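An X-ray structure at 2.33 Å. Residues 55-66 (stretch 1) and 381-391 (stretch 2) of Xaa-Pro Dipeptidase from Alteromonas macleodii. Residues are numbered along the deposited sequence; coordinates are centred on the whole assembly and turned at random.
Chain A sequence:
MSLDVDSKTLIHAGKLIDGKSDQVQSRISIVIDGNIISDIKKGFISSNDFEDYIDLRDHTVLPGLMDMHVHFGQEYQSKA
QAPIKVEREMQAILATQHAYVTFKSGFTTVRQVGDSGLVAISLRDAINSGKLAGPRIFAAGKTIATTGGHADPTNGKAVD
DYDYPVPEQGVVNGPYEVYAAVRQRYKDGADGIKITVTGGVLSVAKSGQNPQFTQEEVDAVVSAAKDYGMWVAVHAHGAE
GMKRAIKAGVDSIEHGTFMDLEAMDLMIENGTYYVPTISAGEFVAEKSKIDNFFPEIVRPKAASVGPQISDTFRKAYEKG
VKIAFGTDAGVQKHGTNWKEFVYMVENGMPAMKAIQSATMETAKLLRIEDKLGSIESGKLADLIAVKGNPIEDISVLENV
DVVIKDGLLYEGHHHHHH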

# COMPACT_ATOMS: atom_id res chain seq x y z
N ASP A 55 -11.43 11.77 -60.22
CA ASP A 55 -11.53 10.68 -61.18
C ASP A 55 -10.60 9.51 -60.85
O ASP A 55 -9.41 9.57 -61.09
CB ASP A 55 -11.22 11.22 -62.58
CG ASP A 55 -11.20 10.14 -63.64
OD1 ASP A 55 -11.67 9.01 -63.36
OD2 ASP A 55 -10.72 10.42 -64.75
N LEU A 56 -11.18 8.44 -60.31
CA LEU A 56 -10.40 7.27 -59.94
C LEU A 56 -10.91 6.02 -60.66
O LEU A 56 -10.87 4.91 -60.12
CB LEU A 56 -10.47 7.05 -58.42
CG LEU A 56 -10.11 8.23 -57.50
CD1 LEU A 56 -10.25 7.78 -56.05
CD2 LEU A 56 -8.69 8.71 -57.77
N ARG A 57 -11.39 6.21 -61.88
CA ARG A 57 -11.92 5.10 -62.68
C ARG A 57 -10.86 4.03 -62.91
O ARG A 57 -11.19 2.86 -63.10
CB ARG A 57 -12.44 5.62 -64.02
CG ARG A 57 -13.63 6.58 -63.91
CD ARG A 57 -13.99 7.20 -65.25
NE ARG A 57 -12.99 8.17 -65.69
CZ ARG A 57 -12.65 8.38 -66.95
NH1 ARG A 57 -13.23 7.68 -67.93
NH2 ARG A 57 -11.73 9.29 -67.25
N ASP A 58 -9.60 4.42 -62.85
CA ASP A 58 -8.50 3.49 -63.06
C ASP A 58 -7.91 2.99 -61.74
O ASP A 58 -6.86 2.35 -61.72
CB ASP A 58 -7.41 4.16 -63.91
CG ASP A 58 -6.85 5.42 -63.27
OD1 ASP A 58 -7.63 6.19 -62.67
OD2 ASP A 58 -5.63 5.64 -63.38
N HIS A 59 -8.61 3.26 -60.64
CA HIS A 59 -8.17 2.86 -59.30
C HIS A 59 -9.19 1.99 -58.57
O HIS A 59 -10.36 1.91 -58.96
CB HIS A 59 -7.93 4.09 -58.43
CG HIS A 59 -6.79 4.95 -58.88
ND1 HIS A 59 -5.54 4.88 -58.31
CD2 HIS A 59 -6.73 5.92 -59.82
CE1 HIS A 59 -4.75 5.77 -58.88
NE2 HIS A 59 -5.44 6.42 -59.80
N THR A 60 -8.72 1.34 -57.51
CA THR A 60 -9.57 0.54 -56.66
C THR A 60 -9.63 1.35 -55.37
O THR A 60 -8.59 1.67 -54.79
CB THR A 60 -8.96 -0.84 -56.36
OG1 THR A 60 -8.92 -1.62 -57.57
CG2 THR A 60 -9.78 -1.57 -55.30
N VAL A 61 -10.84 1.70 -54.95
CA VAL A 61 -11.03 2.48 -53.74
C VAL A 61 -11.36 1.56 -52.57
O VAL A 61 -12.05 0.54 -52.73
CB VAL A 61 -12.19 3.51 -53.93
CG1 VAL A 61 -12.48 4.22 -52.62
CG2 VAL A 61 -11.81 4.52 -55.01
N LEU A 62 -10.83 1.90 -51.39
CA LEU A 62 -11.09 1.13 -50.18
C LEU A 62 -11.31 2.11 -49.03
O LEU A 62 -11.02 3.30 -49.15
CB LEU A 62 -9.89 0.23 -49.84
CG LEU A 62 -9.21 -0.61 -50.93
CD1 LEU A 62 -8.16 0.24 -51.63
CD2 LEU A 62 -8.56 -1.84 -50.33
N PRO A 63 -11.86 1.62 -47.92
CA PRO A 63 -12.05 2.59 -46.83
C PRO A 63 -10.67 2.77 -46.18
O PRO A 63 -9.78 1.95 -46.40
CB PRO A 63 -13.07 1.91 -45.93
CG PRO A 63 -12.86 0.46 -46.17
CD PRO A 63 -12.55 0.35 -47.63
N GLY A 64 -10.49 3.84 -45.41
CA GLY A 64 -9.22 4.07 -44.76
C GLY A 64 -8.77 2.87 -43.95
O GLY A 64 -9.56 2.27 -43.24
N LEU A 65 -7.50 2.50 -44.07
CA LEU A 65 -6.98 1.35 -43.33
C LEU A 65 -6.62 1.67 -41.87
O LEU A 65 -6.31 2.82 -41.54
CB LEU A 65 -5.75 0.79 -44.07
CG LEU A 65 -6.04 0.38 -45.53
CD1 LEU A 65 -4.73 -0.01 -46.21
CD2 LEU A 65 -7.03 -0.77 -45.56
N MSE A 66 -6.67 0.66 -41.02
CA MSE A 66 -6.36 0.82 -39.60
C MSE A 66 -5.30 -0.15 -39.07
O MSE A 66 -5.29 -1.32 -39.43
CB MSE A 66 -7.64 0.65 -38.78
CG MSE A 66 -8.67 1.70 -39.06
SE MSE A 66 -10.19 1.56 -37.82
CE MSE A 66 -11.63 2.24 -38.97
N ALA A 381 -15.97 10.26 -44.09
CA ALA A 381 -15.26 10.14 -45.36
C ALA A 381 -13.76 9.89 -45.25
O ALA A 381 -12.94 10.80 -45.44
CB ALA A 381 -15.53 11.38 -46.22
N ASP A 382 -13.40 8.65 -44.94
CA ASP A 382 -12.01 8.22 -44.85
C ASP A 382 -11.85 7.19 -45.96
O ASP A 382 -12.33 6.06 -45.84
CB ASP A 382 -11.74 7.58 -43.48
CG ASP A 382 -11.40 8.60 -42.40
OD1 ASP A 382 -11.72 9.80 -42.58
OD2 ASP A 382 -10.81 8.20 -41.37
N LEU A 383 -11.19 7.58 -47.04
CA LEU A 383 -11.00 6.68 -48.18
C LEU A 383 -9.61 6.70 -48.78
O LEU A 383 -8.90 7.71 -48.73
CB LEU A 383 -12.00 7.01 -49.30
CG LEU A 383 -13.49 7.21 -48.98
CD1 LEU A 383 -13.70 8.63 -48.45
CD2 LEU A 383 -14.32 6.99 -50.24
N ILE A 384 -9.22 5.58 -49.36
CA ILE A 384 -7.93 5.47 -50.02
C ILE A 384 -8.15 4.83 -51.38
O ILE A 384 -9.21 4.25 -51.64
CB ILE A 384 -6.94 4.60 -49.21
CG1 ILE A 384 -7.45 3.16 -49.15
CG2 ILE A 384 -6.77 5.16 -47.80
CD1 ILE A 384 -6.41 2.16 -48.65
N ALA A 385 -7.15 4.93 -52.25
CA ALA A 385 -7.24 4.34 -53.57
C ALA A 385 -5.87 3.82 -53.97
O ALA A 385 -4.86 4.29 -53.46
CB ALA A 385 -7.71 5.38 -54.56
N VAL A 386 -5.83 2.85 -54.87
CA VAL A 386 -4.58 2.27 -55.32
C VAL A 386 -4.77 1.72 -56.72
O VAL A 386 -5.88 1.32 -57.07
CB VAL A 386 -4.14 1.11 -54.39
CG1 VAL A 386 -5.21 0.03 -54.36
CG2 VAL A 386 -2.82 0.54 -54.84
N LYS A 387 -3.71 1.71 -57.52
CA LYS A 387 -3.78 1.17 -58.87
C LYS A 387 -3.56 -0.33 -58.78
O LYS A 387 -2.52 -0.79 -58.31
CB LYS A 387 -2.70 1.79 -59.76
CG LYS A 387 -2.92 3.26 -60.08
CD LYS A 387 -1.78 3.80 -60.93
CE LYS A 387 -1.91 5.29 -61.17
NZ LYS A 387 -0.75 5.84 -61.93
N GLY A 388 -4.55 -1.10 -59.21
CA GLY A 388 -4.42 -2.54 -59.16
C GLY A 388 -5.52 -3.17 -58.34
O GLY A 388 -6.32 -2.47 -57.72
N ASN A 389 -5.56 -4.50 -58.33
CA ASN A 389 -6.57 -5.24 -57.59
C ASN A 389 -5.96 -5.89 -56.35
O ASN A 389 -5.24 -6.88 -56.46
CB ASN A 389 -7.19 -6.32 -58.47
CG ASN A 389 -8.48 -6.88 -57.89
OD1 ASN A 389 -8.59 -7.09 -56.68
ND2 ASN A 389 -9.45 -7.15 -58.76
N PRO A 390 -6.24 -5.35 -55.16
CA PRO A 390 -5.71 -5.89 -53.90
C PRO A 390 -6.09 -7.34 -53.65
O PRO A 390 -5.34 -8.08 -53.01
CB PRO A 390 -6.31 -4.95 -52.85
CG PRO A 390 -6.43 -3.66 -53.59
CD PRO A 390 -6.98 -4.10 -54.92
N ILE A 391 -7.25 -7.76 -54.15
CA ILE A 391 -7.72 -9.13 -53.97
C ILE A 391 -6.86 -10.16 -54.71
O ILE A 391 -6.76 -11.32 -54.28
CB ILE A 391 -9.19 -9.28 -54.44
CG1 ILE A 391 -10.07 -8.24 -53.73
CG2 ILE A 391 -9.69 -10.69 -54.15
CD1 ILE A 391 -10.04 -8.33 -52.22

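Ile384 lies at the apolar centre of this contact and has more of its surface covered by the other stretch than any other residue. Its CG1 packs against Leu62 CB at 3.9 Å, while its CD1 reaches Leu65 CG at 3.6 Å, so one unbranched arm of the side chain touches two leucines. On the same face of the sheet, Leu62 CD1 meets Val386 CG1 at 4.0 Å and Leu62 CD2 approaches Pro390 CG at 4.3 Å. A leucine suits this place because its forked end spreads over both neighbours. The face of Val61 and Ala385 is packed too: Ala385 CB lies 4.2 Å from Val61 CG2, and Leu56 CD1 comes within 3.8 Å of Ala385 CB, so the single methyl of the alanine touches both. Val61 CG1 also touches Leu383 CD2 at 4.1 Å.

These side chains are held in register by an antiparallel pairing of strands 60-63 and 383-386, whose directions differ by 150°. Thr60 and Val386 form one hydrogen-bonded pair, with Thr60 N to Val386 O at 2.9 Å and Val386 N to Thr60 O at 3.0 Å; the second bond is more bent, at 145° against 171°. Leu62 and Ile384 form the next, with Leu62 N to Ile384 O and Ile384 N to Leu62 O both 2.9 Å and nearly straight. Between them, Val61 and Ala385 form a non-hydrogen-bonded pair, where the CA atoms close to 4.2 Å and Ala385 CA donates a CA-H...O contact to Thr60 O at 3.2 Å.

Pro63 has no amide hydrogen to give, but it faces Leu383 in a non-hydrogen-bonded position, where none is required for the ladder. The next amide, Gly64 N, donates a hydrogen bond to Asp382 O at 2.9 Å. A side chain here would be crowded: an ideal CB would stand only 3.4 Å from Asp382 CB.

Toward the polar edge, Thr60 serves two chemistries. Its OG1 donates a hydrogen bond to Gly388 O at 2.7 Å, tying down the chain beyond the strand, while its methyl CG2 packs on Pro390 CD at 3.8 Å. Gly388 itself has phi/psi of 122/174, a conformation in which a CB would be jammed against the preceding carbonyl oxygen. At the exposed margin, the extended aliphatic chain of Lys387 runs past the imidazole, with Lys387 CG 3.3 Å from His59 CE1. Asp58 OD2 comes no closer to this lysine than 4.3 Å, at Lys387 CE, so the opposite charges make no salt bridge.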